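Local structure of putative hydrolase (Campylobacter jejuni, 3D6L) at residues Q32-G37 against A108-V113. The protein probably hydrolyses long-chain fatty acyl-CoA thioesters, acting as a hexameric thioesterase with the hot dog fold. Sequence-based numbering, arbitrary orientation.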
ATOM      1  N   GLN A  32      -5.521   9.009 -10.004  1.00 13.09           N
ATOM      2  CA  GLN A  32      -5.595  10.448  -9.774  1.00 13.42           C
ATOM      3  C   GLN A  32      -6.614  11.120 -10.693  1.00 13.38           C
ATOM      4  O   GLN A  32      -7.369  12.001 -10.262  1.00 13.04           O
ATOM      5  CB  GLN A  32      -4.223  11.103  -9.958  1.00 13.47           C
ATOM      6  CG  GLN A  32      -3.054  10.395  -9.263  1.00 15.09           C
ATOM      7  CD  GLN A  32      -3.373   9.860  -7.852  1.00 16.88           C
ATOM      8  OE1 GLN A  32      -3.917  10.574  -6.997  1.00 15.84           O
ATOM      9  NE2 GLN A  32      -3.016   8.592  -7.613  1.00 16.96           N
ATOM     10  N   ILE A  33      -6.638  10.690 -11.956  1.00 13.67           N
ATOM     11  CA  ILE A  33      -7.562  11.244 -12.955  1.00 13.58           C
ATOM     12  C   ILE A  33      -9.003  10.927 -12.581  1.00 13.98           C
ATOM     13  O   ILE A  33      -9.855  11.821 -12.559  1.00 14.05           O
ATOM     14  CB  ILE A  33      -7.223  10.744 -14.377  1.00 13.49           C
ATOM     15  CG1 ILE A  33      -5.914  11.397 -14.849  1.00 13.27           C
ATOM     16  CG2 ILE A  33      -8.366  11.023 -15.351  1.00 12.57           C
ATOM     17  CD1 ILE A  33      -5.255  10.731 -16.045  1.00 12.36           C
ATOM     18  N   ASP A  34      -9.263   9.661 -12.260  1.00 14.23           N
ATOM     19  CA  ASP A  34     -10.595   9.226 -11.887  1.00 14.65           C
ATOM     20  C   ASP A  34     -11.105   9.998 -10.671  1.00 14.66           C
ATOM     21  O   ASP A  34     -12.238  10.482 -10.666  1.00 15.05           O
ATOM     22  CB  ASP A  34     -10.620   7.714 -11.637  1.00 15.06           C
ATOM     23  CG  ASP A  34     -12.036   7.147 -11.629  1.00 16.75           C
ATOM     24  OD1 ASP A  34     -12.985   7.876 -11.993  1.00 18.91           O
ATOM     25  OD2 ASP A  34     -12.214   5.968 -11.264  1.00 19.36           O
ATOM     26  N   LEU A  35     -10.256  10.148  -9.659  1.00 14.66           N
ATOM     27  CA  LEU A  35     -10.619  10.888  -8.446  1.00 14.57           C
ATOM     28  C   LEU A  35     -10.804  12.400  -8.655  1.00 14.79           C
ATOM     29  O   LEU A  35     -11.744  12.992  -8.107  1.00 14.90           O
ATOM     30  CB  LEU A  35      -9.604  10.626  -7.336  1.00 14.20           C
ATOM     31  CG  LEU A  35      -9.624   9.241  -6.686  1.00 14.15           C
ATOM     32  CD1 LEU A  35      -8.433   9.090  -5.737  1.00 13.50           C
ATOM     33  CD2 LEU A  35     -10.953   8.956  -5.966  1.00 12.43           C
ATOM     34  N   ALA A  36      -9.904  13.015  -9.428  1.00 14.99           N
ATOM     35  CA  ALA A  36      -9.963  14.456  -9.723  1.00 14.94           C
ATOM     36  C   ALA A  36     -11.192  14.815 -10.551  1.00 15.07           C
ATOM     37  O   ALA A  36     -11.832  15.836 -10.300  1.00 15.39           O
ATOM     38  CB  ALA A  36      -8.709  14.909 -10.431  1.00 14.85           C
ATOM     39  N   GLY A  37     -11.518  13.973 -11.533  1.00 15.00           N
ATOM     40  CA  GLY A  37     -12.723  14.154 -12.337  1.00 14.82           C
ATOM     41  C   GLY A  37     -13.966  14.093 -11.471  1.00 14.81           C
ATOM     42  O   GLY A  37     -14.884  14.892 -11.639  1.00 14.86           O
ATOM     43  N   ALA A 108      -7.301  13.198 -20.159  1.00 15.74           N
ATOM     44  CA  ALA A 108      -8.407  12.238 -20.215  1.00 15.60           C
ATOM     45  C   ALA A 108      -9.782  12.884 -20.230  1.00 15.45           C
ATOM     46  O   ALA A 108      -9.969  13.981 -19.720  1.00 15.07           O
ATOM     47  CB  ALA A 108      -8.313  11.221 -19.063  1.00 15.43           C
ATOM     48  N   LEU A 109     -10.736  12.171 -20.820  1.00 15.78           N
ATOM     49  CA  LEU A 109     -12.142  12.558 -20.820  1.00 16.29           C
ATOM     50  C   LEU A 109     -12.913  11.487 -20.059  1.00 16.38           C
ATOM     51  O   LEU A 109     -13.060  10.366 -20.545  1.00 16.33           O
ATOM     52  CB  LEU A 109     -12.668  12.622 -22.256  1.00 16.36           C
ATOM     53  CG  LEU A 109     -13.620  13.727 -22.727  1.00 16.57           C
ATOM     54  CD1 LEU A 109     -14.337  13.252 -24.003  1.00 15.75           C
ATOM     55  CD2 LEU A 109     -14.621  14.185 -21.656  1.00 15.25           C
ATOM     56  N   VAL A 110     -13.402  11.829 -18.871  1.00 16.46           N
ATOM     57  CA  VAL A 110     -14.066  10.854 -18.001  1.00 16.54           C
ATOM     58  C   VAL A 110     -15.549  11.187 -17.891  1.00 16.67           C
ATOM     59  O   VAL A 110     -15.916  12.363 -17.826  1.00 16.84           O
ATOM     60  CB  VAL A 110     -13.438  10.836 -16.559  1.00 16.60           C
ATOM     61  CG1 VAL A 110     -13.774   9.541 -15.847  1.00 15.72           C
ATOM     62  CG2 VAL A 110     -11.917  11.026 -16.602  1.00 16.04           C
ATOM     63  N   THR A 111     -16.398  10.162 -17.849  1.00 16.69           N
ATOM     64  CA  THR A 111     -17.834  10.380 -17.674  1.00 16.85           C
ATOM     65  C   THR A 111     -18.359   9.713 -16.401  1.00 16.70           C
ATOM     66  O   THR A 111     -18.014   8.571 -16.086  1.00 16.83           O
ATOM     67  CB  THR A 111     -18.656   9.943 -18.923  1.00 17.10           C
ATOM     68  OG1 THR A 111     -18.053  10.481 -20.108  1.00 18.00           O
ATOM     69  CG2 THR A 111     -20.100  10.448 -18.839  1.00 17.05           C
ATOM     70  N   TYR A 112     -19.193  10.455 -15.682  1.00 16.35           N
ATOM     71  CA  TYR A 112     -19.757  10.029 -14.413  1.00 16.42           C
ATOM     72  C   TYR A 112     -21.273  10.073 -14.506  1.00 16.72           C
ATOM     73  O   TYR A 112     -21.827  10.813 -15.321  1.00 16.66           O
ATOM     74  CB  TYR A 112     -19.272  10.953 -13.278  1.00 16.10           C
ATOM     75  CG  TYR A 112     -17.765  11.022 -13.174  1.00 15.58           C
ATOM     76  CD1 TYR A 112     -17.034  11.962 -13.903  1.00 15.49           C
ATOM     77  CD2 TYR A 112     -17.067  10.128 -12.363  1.00 15.50           C
ATOM     78  CE1 TYR A 112     -15.637  12.015 -13.819  1.00 16.42           C
ATOM     79  CE2 TYR A 112     -15.679  10.166 -12.271  1.00 15.75           C
ATOM     80  CZ  TYR A 112     -14.966  11.108 -12.997  1.00 16.00           C
ATOM     81  OH  TYR A 112     -13.590  11.128 -12.905  1.00 15.18           O
ATOM     82  N   VAL A 113     -21.941   9.270 -13.687  1.00 17.03           N
ATOM     83  CA  VAL A 113     -23.381   9.373 -13.547  1.00 17.91           C
ATOM     84  C   VAL A 113     -23.673   9.925 -12.153  1.00 18.51           C
ATOM     85  O   VAL A 113     -23.028   9.542 -11.179  1.00 18.48           O
ATOM     86  CB  VAL A 113     -24.101   8.020 -13.812  1.00 17.81           C
ATOM     87  CG1 VAL A 113     -23.711   6.969 -12.776  1.00 18.23           C
ATOM     88  CG2 VAL A 113     -25.611   8.200 -13.831  1.00 17.83           C
TER
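Tyr112 reaches from the strand to the helix and donates a hydrogen bond from OH to the backbone O of Asp34, 2.7 Å away. The C=O...OH angle at this carbonyl is 124°, and the hydroxyl sits somewhat off the carbonyl plane. The hydroxyl also lies against the bare backbone of Gly37, with Tyr112 OH 3.2 Å from Gly37 CA. Gly37 has no side chain, and this lets the phenol end come right up to the helix. Gly37 C lies obliquely to the ring, 3.5 Å from Tyr112 CZ. The Asp34 side chain crosses that of Tyr112 obliquely, but its carboxylate is turned nearly parallel to the ring, 22° between the planes, with Asp34 OD1 3.5 Å from Tyr112 CE2. That oxygen is held by a hydrogen bond with Thr51 OG1 on the adjacent strand 48-58.

This is the core of the hot dog fold. Helix 26-42 is the sausage, and strand 100-115 belongs to the antiparallel sheet that wraps it. The two segment axes pass 9.1 Å apart at an angle of 53°. Alternate strand residues Ala108, Val110 and Tyr112 point their side chains at the helix.

Farther back along the strand the contact is purely apolar. One methyl of Ile33, CG2, meets both Ala108 CB at 3.7 Å and Val110 CG2 at 3.8 Å. Val87 and Val89 of strand 82-94 also touch the Ile33 side chain.

The outer flanks differ from this buried seam. Leu109 points away from the helix on the far side of the sheet and is partly exposed. Leu35 is partly exposed too and points away from the strand. It packs on Phe25 of a second subunit and Val12 of a third.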